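Local coordinates for protein beta-glucosidase (Pseudoalteromonas sp., PDB 3F95) that probably releases glucose units from beta-glucans as a full-length enzyme, of which this chain is the extra C-terminal beta-sandwich domain, at residues Gln100-Gln105 / Gln159-Ala164; Ser123-Asp128 / His132-Pro137; Leu69-Leu74 / Ala166-Thr171; Gln48-Ser53 / Lys91-Lys96. One frame throughout, in Å; residues are numbered along the deposited sequence.

Contact 1 (Gln100-Gln105 / Gln159-Ala164)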
loop_
_atom_site.group_PDB
_atom_site.type_symbol
_atom_site.label_atom_id
_atom_site.label_comp_id
_atom_site.label_asym_id
_atom_site.label_seq_id
_atom_site.Cartn_x
_atom_site.Cartn_y
_atom_site.Cartn_z
ATOM N N GLN A 100 11.211 14.456 1.958
ATOM C CA GLN A 100 10.172 15.493 1.913
ATOM C C GLN A 100 8.757 14.970 2.145
ATOM O O GLN A 100 7.766 15.617 1.794
ATOM C CB GLN A 100 10.250 16.291 0.601
ATOM C CG GLN A 100 11.536 17.085 0.495
ATOM C CD GLN A 100 11.848 17.572 -0.913
ATOM O OE1 GLN A 100 11.175 17.210 -1.889
ATOM N NE2 GLN A 100 12.898 18.394 -1.027
ATOM N N GLY A 101 8.677 13.784 2.717
ATOM C CA GLY A 101 7.438 13.257 3.221
ATOM C C GLY A 101 6.759 12.328 2.231
ATOM O O GLY A 101 7.137 12.247 1.060
ATOM N N ALA A 102 5.723 11.662 2.722
ATOM C CA ALA A 102 4.926 10.721 1.944
ATOM C C ALA A 102 3.562 10.566 2.591
ATOM O O ALA A 102 3.427 10.751 3.798
ATOM C CB ALA A 102 5.633 9.362 1.867
ATOM N N ASN A 103 2.568 10.215 1.774
ATOM C CA ASN A 103 1.175 10.072 2.176
ATOM C C ASN A 103 0.775 8.634 1.946
ATOM O O ASN A 103 1.034 8.078 0.871
ATOM C CB ASN A 103 0.309 10.975 1.284
ATOM C CG ASN A 103 -1.140 11.094 1.743
ATOM O OD1 ASN A 103 -1.997 11.506 0.949
ATOM N ND2 ASN A 103 -1.421 10.797 3.013
ATOM N N LEU A 104 0.178 8.021 2.962
ATOM C CA LEU A 104 -0.441 6.701 2.819
ATOM C C LEU A 104 -1.960 6.834 2.866
ATOM O O LEU A 104 -2.523 7.181 3.905
ATOM C CB LEU A 104 0.055 5.748 3.932
ATOM C CG LEU A 104 -0.729 4.446 4.114
ATOM C CD1 LEU A 104 -0.672 3.586 2.814
ATOM C CD2 LEU A 104 -0.194 3.659 5.338
ATOM N N GLN A 105 -2.625 6.592 1.734
ATOM C CA GLN A 105 -4.080 6.679 1.680
ATOM C C GLN A 105 -4.682 5.269 1.593
ATOM O O GLN A 105 -4.096 4.384 0.963
ATOM C CB GLN A 105 -4.514 7.603 0.511
ATOM C CG GLN A 105 -4.307 9.089 0.807
ATOM C CD GLN A 105 -4.449 9.976 -0.432
ATOM O OE1 GLN A 105 -3.755 9.797 -1.438
ATOM N NE2 GLN A 105 -5.331 10.966 -0.340
ATOM N N GLN A 159 8.021 11.810 -3.376
ATOM C CA GLN A 159 8.990 12.172 -4.422
ATOM C C GLN A 159 10.271 11.382 -4.260
ATOM O O GLN A 159 11.043 11.214 -5.202
ATOM C CB GLN A 159 9.341 13.667 -4.359
ATOM C CG GLN A 159 8.168 14.585 -4.527
ATOM C CD GLN A 159 8.547 16.037 -4.357
ATOM O OE1 GLN A 159 8.438 16.595 -3.261
ATOM N NE2 GLN A 159 8.999 16.660 -5.436
ATOM N N ASN A 160 10.533 10.900 -3.049
ATOM C CA ASN A 160 11.780 10.209 -2.805
ATOM C C ASN A 160 11.622 9.315 -1.578
ATOM O O ASN A 160 11.410 9.816 -0.475
ATOM C CB ASN A 160 12.903 11.223 -2.579
ATOM C CG ASN A 160 14.247 10.598 -2.677
ATOM O OD1 ASN A 160 14.653 9.831 -1.797
ATOM N ND2 ASN A 160 14.960 10.899 -3.757
ATOM N N LEU A 161 11.739 8.009 -1.783
ATOM C CA LEU A 161 11.256 7.029 -0.786
ATOM C C LEU A 161 11.635 5.645 -1.277
ATOM O O LEU A 161 11.642 5.397 -2.475
ATOM C CB LEU A 161 9.723 7.078 -0.703
ATOM C CG LEU A 161 8.951 6.015 0.118
ATOM C CD1 LEU A 161 9.345 6.101 1.622
ATOM C CD2 LEU A 161 7.470 6.274 -0.047
ATOM N N SER A 162 11.980 4.760 -0.343
ATOM C CA SER A 162 12.171 3.359 -0.670
ATOM C C SER A 162 11.530 2.476 0.404
ATOM O O SER A 162 11.853 2.583 1.604
ATOM C CB SER A 162 13.663 3.050 -0.837
ATOM O OG SER A 162 13.849 1.696 -1.183
ATOM N N LEU A 163 10.662 1.568 -0.039
ATOM C CA LEU A 163 9.979 0.679 0.881
ATOM C C LEU A 163 9.580 -0.584 0.154
ATOM O O LEU A 163 9.714 -0.674 -1.055
ATOM C CB LEU A 163 8.754 1.361 1.505
ATOM C CG LEU A 163 7.652 1.922 0.572
ATOM C CD1 LEU A 163 6.817 0.864 -0.141
ATOM C CD2 LEU A 163 6.769 2.904 1.330
ATOM N N ALA A 164 9.094 -1.550 0.919
ATOM C CA ALA A 164 8.593 -2.789 0.342
ATOM C C ALA A 164 7.322 -3.148 1.072
ATOM O O ALA A 164 7.144 -2.767 2.223
ATOM C CB ALA A 164 9.596 -3.870 0.473
HETATM O O HOH W 1 8.126 13.590 -1.006
#

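Contact 2 (Ser123-Asp128 / His132-Pro137)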
loop_
_atom_site.group_PDB
_atom_site.type_symbol
_atom_site.label_atom_id
_atom_site.label_comp_id
_atom_site.label_asym_id
_atom_site.label_seq_id
_atom_site.Cartn_x
_atom_site.Cartn_y
_atom_site.Cartn_z
ATOM N N SER A 123 6.662 7.170 11.412
ATOM C CA SER A 123 8.044 7.053 10.915
ATOM C C SER A 123 8.980 6.450 11.969
ATOM O O SER A 123 9.856 5.659 11.637
ATOM C CB SER A 123 8.588 8.393 10.412
ATOM O OG SER A 123 8.545 9.347 11.460
ATOM N N GLN A 124 8.770 6.796 13.244
ATOM C CA GLN A 124 9.679 6.314 14.276
ATOM C C GLN A 124 9.566 4.814 14.426
ATOM O O GLN A 124 10.569 4.133 14.483
ATOM C CB GLN A 124 9.503 7.060 15.596
ATOM C CG GLN A 124 10.128 8.451 15.579
ATOM C CD GLN A 124 11.652 8.438 15.727
ATOM O OE1 GLN A 124 12.390 8.049 14.805
ATOM N NE2 GLN A 124 12.134 8.872 16.901
ATOM N N LEU A 125 8.347 4.287 14.441
ATOM C CA LEU A 125 8.197 2.841 14.579
ATOM C C LEU A 125 8.763 2.042 13.386
ATOM O O LEU A 125 9.090 0.863 13.528
ATOM C CB LEU A 125 6.749 2.475 14.901
ATOM C CG LEU A 125 5.587 2.710 13.950
ATOM C CD1 LEU A 125 5.388 1.496 13.027
ATOM C CD2 LEU A 125 4.333 2.963 14.779
ATOM N N MET A 126 8.889 2.701 12.226
ATOM C CA MET A 126 9.482 2.109 11.028
ATOM C C MET A 126 11.010 2.334 10.880
ATOM O O MET A 126 11.653 1.787 9.976
ATOM C CB MET A 126 8.778 2.674 9.779
ATOM C CG MET A 126 7.247 2.424 9.731
ATOM S SD MET A 126 6.755 0.692 9.848
ATOM C CE MET A 126 7.257 0.049 8.251
ATOM N N ALA A 127 11.586 3.152 11.763
ATOM C CA ALA A 127 12.917 3.724 11.554
ATOM C C ALA A 127 14.036 2.694 11.652
ATOM O O ALA A 127 15.166 2.951 11.204
ATOM C CB ALA A 127 13.168 4.878 12.554
ATOM N N ASP A 128 13.729 1.525 12.214
ATOM C CA ASP A 128 14.703 0.431 12.246
ATOM C C ASP A 128 14.949 -0.206 10.856
ATOM O O ASP A 128 15.825 -1.057 10.722
ATOM C CB ASP A 128 14.336 -0.647 13.282
ATOM C CG ASP A 128 13.008 -1.334 12.996
ATOM O OD1 ASP A 128 12.432 -1.123 11.906
ATOM O OD2 ASP A 128 12.532 -2.106 13.874
ATOM N N HIS A 132 7.604 -4.641 9.469
ATOM C CA HIS A 132 6.563 -4.571 10.514
ATOM C C HIS A 132 5.196 -4.877 9.927
ATOM O O HIS A 132 4.903 -4.517 8.776
ATOM C CB HIS A 132 6.509 -3.199 11.169
ATOM C CG HIS A 132 7.829 -2.783 11.734
ATOM N ND1 HIS A 132 8.291 -3.248 12.946
ATOM C CD2 HIS A 132 8.814 -2.012 11.221
ATOM C CE1 HIS A 132 9.500 -2.759 13.167
ATOM N NE2 HIS A 132 9.845 -2.009 12.134
ATOM N N THR A 133 4.365 -5.552 10.705
ATOM C CA THR A 133 2.993 -5.783 10.310
ATOM C C THR A 133 2.142 -4.617 10.821
ATOM O O THR A 133 2.062 -4.363 12.030
ATOM C CB THR A 133 2.457 -7.111 10.875
ATOM O OG1 THR A 133 3.334 -8.159 10.479
ATOM C CG2 THR A 133 1.074 -7.390 10.328
ATOM N N LEU A 134 1.527 -3.898 9.884
ATOM C CA LEU A 134 0.730 -2.713 10.209
ATOM C C LEU A 134 -0.756 -3.033 10.037
ATOM O O LEU A 134 -1.167 -3.584 8.992
ATOM C CB LEU A 134 1.137 -1.546 9.290
ATOM C CG LEU A 134 2.605 -1.105 9.277
ATOM C CD1 LEU A 134 2.804 0.054 8.275
ATOM C CD2 LEU A 134 3.048 -0.672 10.720
ATOM N N ALA A 135 -1.555 -2.743 11.064
ATOM C CA ALA A 135 -3.005 -2.886 10.979
ATOM C C ALA A 135 -3.645 -1.499 10.931
ATOM O O ALA A 135 -3.417 -0.663 11.796
ATOM C CB ALA A 135 -3.575 -3.757 12.148
ATOM N N ILE A 136 -4.394 -1.230 9.869
ATOM C CA ILE A 136 -4.938 0.113 9.668
ATOM C C ILE A 136 -6.460 0.134 9.801
ATOM O O ILE A 136 -7.172 -0.303 8.892
ATOM C CB ILE A 136 -4.510 0.720 8.299
ATOM C CG1 ILE A 136 -2.977 0.721 8.199
ATOM C CG2 ILE A 136 -5.077 2.117 8.169
ATOM C CD1 ILE A 136 -2.425 0.997 6.804
ATOM N N PRO A 137 -6.964 0.638 10.944
ATOM C CA PRO A 137 -8.421 0.648 11.105
ATOM C C PRO A 137 -9.026 1.501 9.999
ATOM O O PRO A 137 -8.518 2.586 9.701
ATOM C CB PRO A 137 -8.648 1.270 12.480
ATOM C CG PRO A 137 -7.294 1.826 12.927
ATOM C CD PRO A 137 -6.231 1.185 12.102
#

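Contact 3 (Leu69-Leu74 / Ala166-Thr171)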
loop_
_atom_site.group_PDB
_atom_site.type_symbol
_atom_site.label_atom_id
_atom_site.label_comp_id
_atom_site.label_asym_id
_atom_site.label_seq_id
_atom_site.Cartn_x
_atom_site.Cartn_y
_atom_site.Cartn_z
ATOM N N LEU A 69 2.001 5.205 -6.005
ATOM C CA LEU A 69 1.817 3.773 -6.148
ATOM C C LEU A 69 0.458 3.439 -5.558
ATOM O O LEU A 69 0.153 3.886 -4.442
ATOM C CB LEU A 69 2.851 3.024 -5.319
ATOM C CG LEU A 69 2.580 1.516 -5.264
ATOM C CD1 LEU A 69 2.907 0.839 -6.643
ATOM C CD2 LEU A 69 3.289 0.884 -4.089
ATOM N N SER A 70 -0.351 2.689 -6.294
ATOM C CA SER A 70 -1.598 2.161 -5.727
ATOM C C SER A 70 -1.681 0.650 -5.869
ATOM O O SER A 70 -1.129 0.058 -6.822
ATOM C CB SER A 70 -2.810 2.798 -6.431
ATOM O OG SER A 70 -2.813 4.218 -6.247
ATOM N N LEU A 71 -2.365 0.020 -4.914
ATOM C CA LEU A 71 -2.873 -1.313 -5.101
ATOM C C LEU A 71 -4.370 -1.086 -5.344
ATOM O O LEU A 71 -5.090 -0.586 -4.462
ATOM C CB LEU A 71 -2.630 -2.161 -3.844
ATOM C CG LEU A 71 -3.230 -3.558 -3.843
ATOM C CD1 LEU A 71 -2.682 -4.413 -4.968
ATOM C CD2 LEU A 71 -2.977 -4.207 -2.457
ATOM N N SER A 72 -4.832 -1.431 -6.540
ATOM C CA SER A 72 -6.116 -0.911 -7.009
ATOM C C SER A 72 -7.027 -2.000 -7.568
ATOM O O SER A 72 -6.558 -3.040 -8.021
ATOM C CB SER A 72 -5.896 0.223 -8.020
ATOM O OG SER A 72 -5.473 -0.285 -9.266
ATOM N N TYR A 73 -8.334 -1.749 -7.485
ATOM C CA TYR A 73 -9.340 -2.653 -8.015
ATOM C C TYR A 73 -9.500 -2.360 -9.515
ATOM O O TYR A 73 -9.493 -1.203 -9.937
ATOM C CB TYR A 73 -10.678 -2.424 -7.295
ATOM C CG TYR A 73 -10.677 -2.804 -5.822
ATOM C CD1 TYR A 73 -11.006 -4.093 -5.420
ATOM C CD2 TYR A 73 -10.377 -1.865 -4.840
ATOM C CE1 TYR A 73 -11.019 -4.447 -4.073
ATOM C CE2 TYR A 73 -10.398 -2.217 -3.491
ATOM C CZ TYR A 73 -10.713 -3.509 -3.122
ATOM O OH TYR A 73 -10.718 -3.862 -1.766
ATOM N N LEU A 74 -9.635 -3.398 -10.319
ATOM C CA LEU A 74 -9.748 -3.188 -11.763
ATOM C C LEU A 74 -11.029 -2.419 -12.132
ATOM O O LEU A 74 -11.034 -1.606 -13.064
ATOM C CB LEU A 74 -9.524 -4.497 -12.526
ATOM C CG LEU A 74 -8.018 -4.879 -12.525
ATOM C CD1 LEU A 74 -7.766 -6.242 -13.115
ATOM C CD2 LEU A 74 -7.172 -3.831 -13.251
ATOM N N ALA A 166 4.221 -6.379 1.601
ATOM C CA ALA A 166 3.825 -7.765 1.431
ATOM C C ALA A 166 2.543 -8.042 2.205
ATOM O O ALA A 166 2.196 -7.298 3.113
ATOM C CB ALA A 166 4.923 -8.686 1.921
ATOM N N ASP A 167 1.861 -9.127 1.846
ATOM C CA ASP A 167 0.833 -9.724 2.701
ATOM C C ASP A 167 -0.271 -8.717 3.030
ATOM O O ASP A 167 -0.570 -8.407 4.220
ATOM C CB ASP A 167 1.471 -10.274 3.997
ATOM C CG ASP A 167 2.351 -11.516 3.778
ATOM O OD1 ASP A 167 2.471 -12.062 2.650
ATOM O OD2 ASP A 167 2.935 -11.976 4.788
ATOM N N VAL A 168 -0.869 -8.162 1.980
ATOM C CA VAL A 168 -1.880 -7.126 2.132
ATOM C C VAL A 168 -3.242 -7.769 2.134
ATOM O O VAL A 168 -3.606 -8.483 1.181
ATOM C CB VAL A 168 -1.833 -6.086 0.973
ATOM C CG1 VAL A 168 -2.799 -4.969 1.230
ATOM C CG2 VAL A 168 -0.431 -5.495 0.848
ATOM N N ALA A 169 -4.011 -7.523 3.195
ATOM C CA ALA A 169 -5.350 -8.125 3.275
ATOM C C ALA A 169 -6.302 -7.282 4.093
ATOM O O ALA A 169 -5.861 -6.569 5.008
ATOM C CB ALA A 169 -5.253 -9.553 3.864
ATOM N N LEU A 170 -7.603 -7.332 3.747
ATOM C CA LEU A 170 -8.636 -6.776 4.615
ATOM C C LEU A 170 -8.913 -7.810 5.716
ATOM O O LEU A 170 -8.974 -9.002 5.435
ATOM C CB LEU A 170 -9.903 -6.451 3.817
ATOM C CG LEU A 170 -9.811 -5.320 2.792
ATOM C CD1 LEU A 170 -10.994 -5.320 1.837
ATOM C CD2 LEU A 170 -9.692 -3.966 3.491
ATOM N N THR A 171 -9.043 -7.350 6.963
ATOM C CA THR A 171 -9.276 -8.248 8.082
ATOM C C THR A 171 -10.221 -7.629 9.112
ATOM O O THR A 171 -10.281 -6.403 9.266
ATOM C CB THR A 171 -7.955 -8.658 8.789
ATOM O OG1 THR A 171 -8.248 -9.666 9.766
ATOM C CG2 THR A 171 -7.319 -7.464 9.498
#

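Contact 4 (Gln48-Ser53 / Lys91-Lys96)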
loop_
_atom_site.group_PDB
_atom_site.type_symbol
_atom_site.label_atom_id
_atom_site.label_comp_id
_atom_site.label_asym_id
_atom_site.label_seq_id
_atom_site.Cartn_x
_atom_site.Cartn_y
_atom_site.Cartn_z
ATOM N N GLN A 48 10.199 -3.840 -7.921
ATOM C CA GLN A 48 10.986 -5.071 -8.012
ATOM C C GLN A 48 10.358 -6.071 -7.047
ATOM O O GLN A 48 9.571 -5.686 -6.190
ATOM C CB GLN A 48 12.402 -4.830 -7.501
ATOM C CG GLN A 48 13.365 -4.072 -8.377
ATOM C CD GLN A 48 14.726 -3.970 -7.695
ATOM O OE1 GLN A 48 15.080 -4.815 -6.864
ATOM N NE2 GLN A 48 15.486 -2.933 -8.028
ATOM N N SER A 49 10.683 -7.360 -7.171
ATOM C CA SER A 49 10.206 -8.310 -6.183
ATOM C C SER A 49 11.247 -8.419 -5.079
ATOM O O SER A 49 12.441 -8.253 -5.322
ATOM C CB SER A 49 9.944 -9.672 -6.808
ATOM O OG SER A 49 11.163 -10.293 -7.140
ATOM N N VAL A 50 10.782 -8.723 -3.876
ATOM C CA VAL A 50 11.675 -8.961 -2.737
ATOM C C VAL A 50 11.178 -10.243 -2.020
ATOM O O VAL A 50 10.043 -10.703 -2.237
ATOM C CB VAL A 50 11.697 -7.764 -1.751
ATOM C CG1 VAL A 50 12.231 -6.488 -2.395
ATOM C CG2 VAL A 50 10.337 -7.510 -1.136
ATOM N N ASN A 51 12.020 -10.794 -1.162
ATOM C CA ASN A 51 11.702 -12.070 -0.519
ATOM C C ASN A 51 11.502 -11.848 0.969
ATOM O O ASN A 51 12.392 -11.331 1.662
ATOM C CB ASN A 51 12.818 -13.088 -0.785
ATOM C CG ASN A 51 13.263 -13.115 -2.247
ATOM O OD1 ASN A 51 12.446 -13.132 -3.180
ATOM N ND2 ASN A 51 14.579 -13.095 -2.450
ATOM N N LEU A 52 10.318 -12.176 1.460
ATOM C CA LEU A 52 10.060 -12.073 2.878
ATOM C C LEU A 52 9.956 -13.471 3.502
ATOM O O LEU A 52 10.847 -13.880 4.230
ATOM C CB LEU A 52 8.819 -11.243 3.134
ATOM C CG LEU A 52 8.392 -11.050 4.597
ATOM C CD1 LEU A 52 9.577 -10.580 5.469
ATOM C CD2 LEU A 52 7.255 -10.066 4.669
ATOM N N SER A 53 8.868 -14.179 3.216
ATOM C CA SER A 53 8.671 -15.534 3.728
ATOM C C SER A 53 8.965 -16.572 2.654
ATOM O O SER A 53 9.277 -17.725 2.972
ATOM C CB SER A 53 7.245 -15.700 4.258
ATOM O OG SER A 53 7.045 -14.933 5.432
ATOM N N LYS A 91 2.271 -5.942 5.553
ATOM C CA LYS A 91 3.622 -5.825 6.086
ATOM C C LYS A 91 4.361 -4.775 5.248
ATOM O O LYS A 91 4.184 -4.705 4.026
ATOM C CB LYS A 91 4.343 -7.175 6.061
ATOM C CG LYS A 91 3.611 -8.247 6.916
ATOM C CD LYS A 91 4.344 -9.584 6.895
ATOM C CE LYS A 91 3.622 -10.621 7.798
ATOM N NZ LYS A 91 2.273 -10.934 7.230
ATOM N N MET A 92 5.141 -3.938 5.915
ATOM C CA MET A 92 5.910 -2.891 5.220
ATOM C C MET A 92 7.302 -2.807 5.828
ATOM O O MET A 92 7.468 -3.040 7.041
ATOM C CB MET A 92 5.189 -1.554 5.340
ATOM C CG MET A 92 5.882 -0.391 4.609
ATOM S SD MET A 92 5.113 1.200 4.856
ATOM C CE MET A 92 3.636 0.997 3.860
ATOM N N ARG A 93 8.303 -2.489 5.000
ATOM C CA ARG A 93 9.642 -2.167 5.469
ATOM C C ARG A 93 10.024 -0.857 4.773
ATOM O O ARG A 93 9.917 -0.758 3.542
ATOM C CB ARG A 93 10.612 -3.276 5.056
ATOM C CG ARG A 93 12.074 -3.003 5.380
ATOM C CD ARG A 93 12.964 -4.161 4.922
ATOM N NE ARG A 93 12.958 -4.241 3.456
ATOM C CZ ARG A 93 13.446 -5.242 2.727
ATOM N NH1 ARG A 93 14.003 -6.301 3.306
ATOM N NH2 ARG A 93 13.372 -5.183 1.400
ATOM N N ILE A 94 10.442 0.149 5.527
ATOM C CA ILE A 94 10.852 1.403 4.893
ATOM C C ILE A 94 12.365 1.462 4.973
ATOM O O ILE A 94 12.917 1.747 6.038
ATOM C CB ILE A 94 10.191 2.624 5.557
ATOM C CG1 ILE A 94 8.655 2.476 5.494
ATOM C CG2 ILE A 94 10.673 3.966 4.885
ATOM C CD1 ILE A 94 7.923 3.670 6.145
ATOM N N ASP A 95 13.032 1.154 3.861
ATOM C CA ASP A 95 14.500 1.163 3.867
ATOM C C ASP A 95 15.124 2.529 3.601
ATOM O O ASP A 95 16.256 2.784 4.001
ATOM C CB ASP A 95 15.067 0.096 2.953
ATOM C CG ASP A 95 14.607 0.264 1.540
ATOM O OD1 ASP A 95 13.385 0.161 1.292
ATOM O OD2 ASP A 95 15.468 0.487 0.671
ATOM N N LYS A 96 14.378 3.430 2.973
ATOM C CA LYS A 96 14.810 4.821 2.955
ATOM C C LYS A 96 13.627 5.726 3.192
ATOM O O LYS A 96 12.722 5.794 2.357
ATOM C CB LYS A 96 15.537 5.184 1.649
ATOM C CG LYS A 96 15.990 6.651 1.610
ATOM C CD LYS A 96 16.745 7.011 0.335
ATOM C CE LYS A 96 15.821 7.096 -0.863
ATOM N NZ LYS A 96 16.451 7.760 -2.043
#

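Contact 1 (Gln100-Gln105 / Gln159-Ala164)
The carbonyl oxygen of G101 takes two donors: an ordered water, whose oxygen lies 2.7 Å from G101 O, and the hydroxyl of S158. The same water accepts the amide of Q159, with its oxygen 3.0 Å from Q159 N, so a single molecule bridges backbone to backbone where the two segments draw together. On the solvent side of this bridge the long side chains of Q100 and Q159 converge, each extended beyond CG, with their amide planes turned 42° from each other. On the inner side the contact becomes apolar. A102 CB meets one methyl branch of L161, with 4.1 Å between A102 CB and L161 CD2. The CG of L161 stands opposite its own backbone N (chi1 171°), which carries the isobutyl group inward over the methyl of A102. F119 also touches A102, L161 touches W63, I94 and I156, and both residues are buried. Strand 102-108 belongs to one sheet and strand 161-171 to the other; Q159 and N160 link strand 149-158, of the first sheet, to strand 161-171. Polar and hydrated outside, apolar within, this is the sheet-to-sheet edge of a beta-sandwich, consistent with a galactose-binding-like domain.

Contact 2 (Ser123-Asp128 / His132-Pro137)
A short, weakly bonded helical turn at 123-126 packs against the start of strand 132-137, and a His-carboxylate hydrogen bond between H132 and D128 closes the loop that joins them. H132 NE2 donates to D128 OD1 at 2.7 Å with an N-H...O angle of 163°. The carboxylate uses its syn lone pair and lies almost flat with the imidazole, the two planes being 6° apart, so that it meets the ring at its edge, in plane. D128 OD1 also receives the backbone N-H of S130, and this second bond helps fix the carboxylate in front of the imidazole. L125 O stands over one face of the H132 ring, 3.2 Å above its plane and displaced toward the rim; although L125 O is 3.3 Å from H132 NE2, the angle is too poor for a bond. M126 approaches the ring obliquely, with 3.7 Å between M126 SD and H132 CD2. Its chain folds at chi2 and chi3, which brings the sulfur back past the imidazole and also to the end of L134, 4.0 Å from M126 SD to L134 CD2. The same leucine methyl meets L125, with L125 CD1 3.9 Å from L134 CD2. F122 touches L134 as well, and I179 of the neighbouring strand lies against both L125 and H132. The arrangement is that of a helical turn laid against a beta-sandwich strand, polar at its outer end and apolar where L134 enters the interior.

Contact 3 (Leu69-Leu74 / Ala166-Thr171)
L71 and V168 meet end to end in the interior of the domain, with L71 CD2 3.8 Å from V168 CG1. A chi1 of 174° swings the leucine CG to the far side from its backbone N, and V168 CG1 is placed the same way about its own CA-CB bond, so a methyl from each strand is presented to the other. Two residues farther along both strands the pair is repeated in a different form: the phenol of Y73 and the side chain of L170 come from opposite directions, and Y73 OH lies 3.9 Å from L170 CD1. The CA atoms of L71 and V168 are 9.3 Å apart, as suits strands of two facing sheets, and the touching parts run 46° from each other. L154 and L14 pack against L71, while L88 and L90 of the next strand touch V168. D167 and V168 together form a G1 beta bulge opposite F10, with D167 at left-handed backbone angles. Methyl against methyl and methyl against hydroxyl oxygen carry no directional bond across the interface; the joining of the sheets here rests on dispersion and on the exclusion of water from buried surfaces.

Contact 4 (Gln48-Ser53 / Lys91-Lys96)
The guanidinium of R93 is approached obliquely by V50, whose CG1 lies 4.2 Å from R93 NH2. A chi1 of 175° sends the long arginine chain out from its strand, and a bend at chi3 (67°) then turns the guanidinium across the isopropyl group. This is a loose van der Waals contact of a methyl with the charged end. Next to it L52 and K91 cross at about a right angle: the CD2 branch of the leucine rests on the aliphatic part of the lysine, with L52 CD2 3.7 Å from K91 CD. K91 stays extended as far as CE and bends only at chi4, so its methylenes serve the leucine while its ammonium turns elsewhere, to a salt bridge with D167. Strands 45-50 and 87-94 belong to one curled sheet of the beta-sandwich but are not neighbours in it, since strands 58-63 and 161-171 run between them. The intervening strand 161-171 offers small residues here: A164 lies beneath V50 and R93, and A166 touches L52, which probably leaves room for the longer chains to meet above. W131 packs against L52, K91 and R93 together. Beyond V50 the chain leaves its strand, and the amides of L52 and S53 are held by the two carboxylate oxygens of D57. At the far end of 91-96 a classic beta bulge at D95-K96 faces S162, whose hydroxyl hydrogen-bonds to D95 OD2.

From the N terminus, 48-53 opens contact 4 and 69-74 opens contact 3; 91-96 then closes contact 4 while contact 3 is still open, so these two loops cross. Contact 1 opens at 100-105, and within its loop contact 2 opens and closes over a short span, 123-128 to 132-137. Contact 1 closes at 159-164 and contact 3 at 166-171, on the same strand 161-171, so contact 3 encloses contact 1, which encloses contact 2. Contacts 1 and 3 join the two sheets, contact 4 spans one of them, and contact 2 fastens the helical turn. Strand 87-94 lies between strands 132-137 and 161-171, linking contact 4 to the other three.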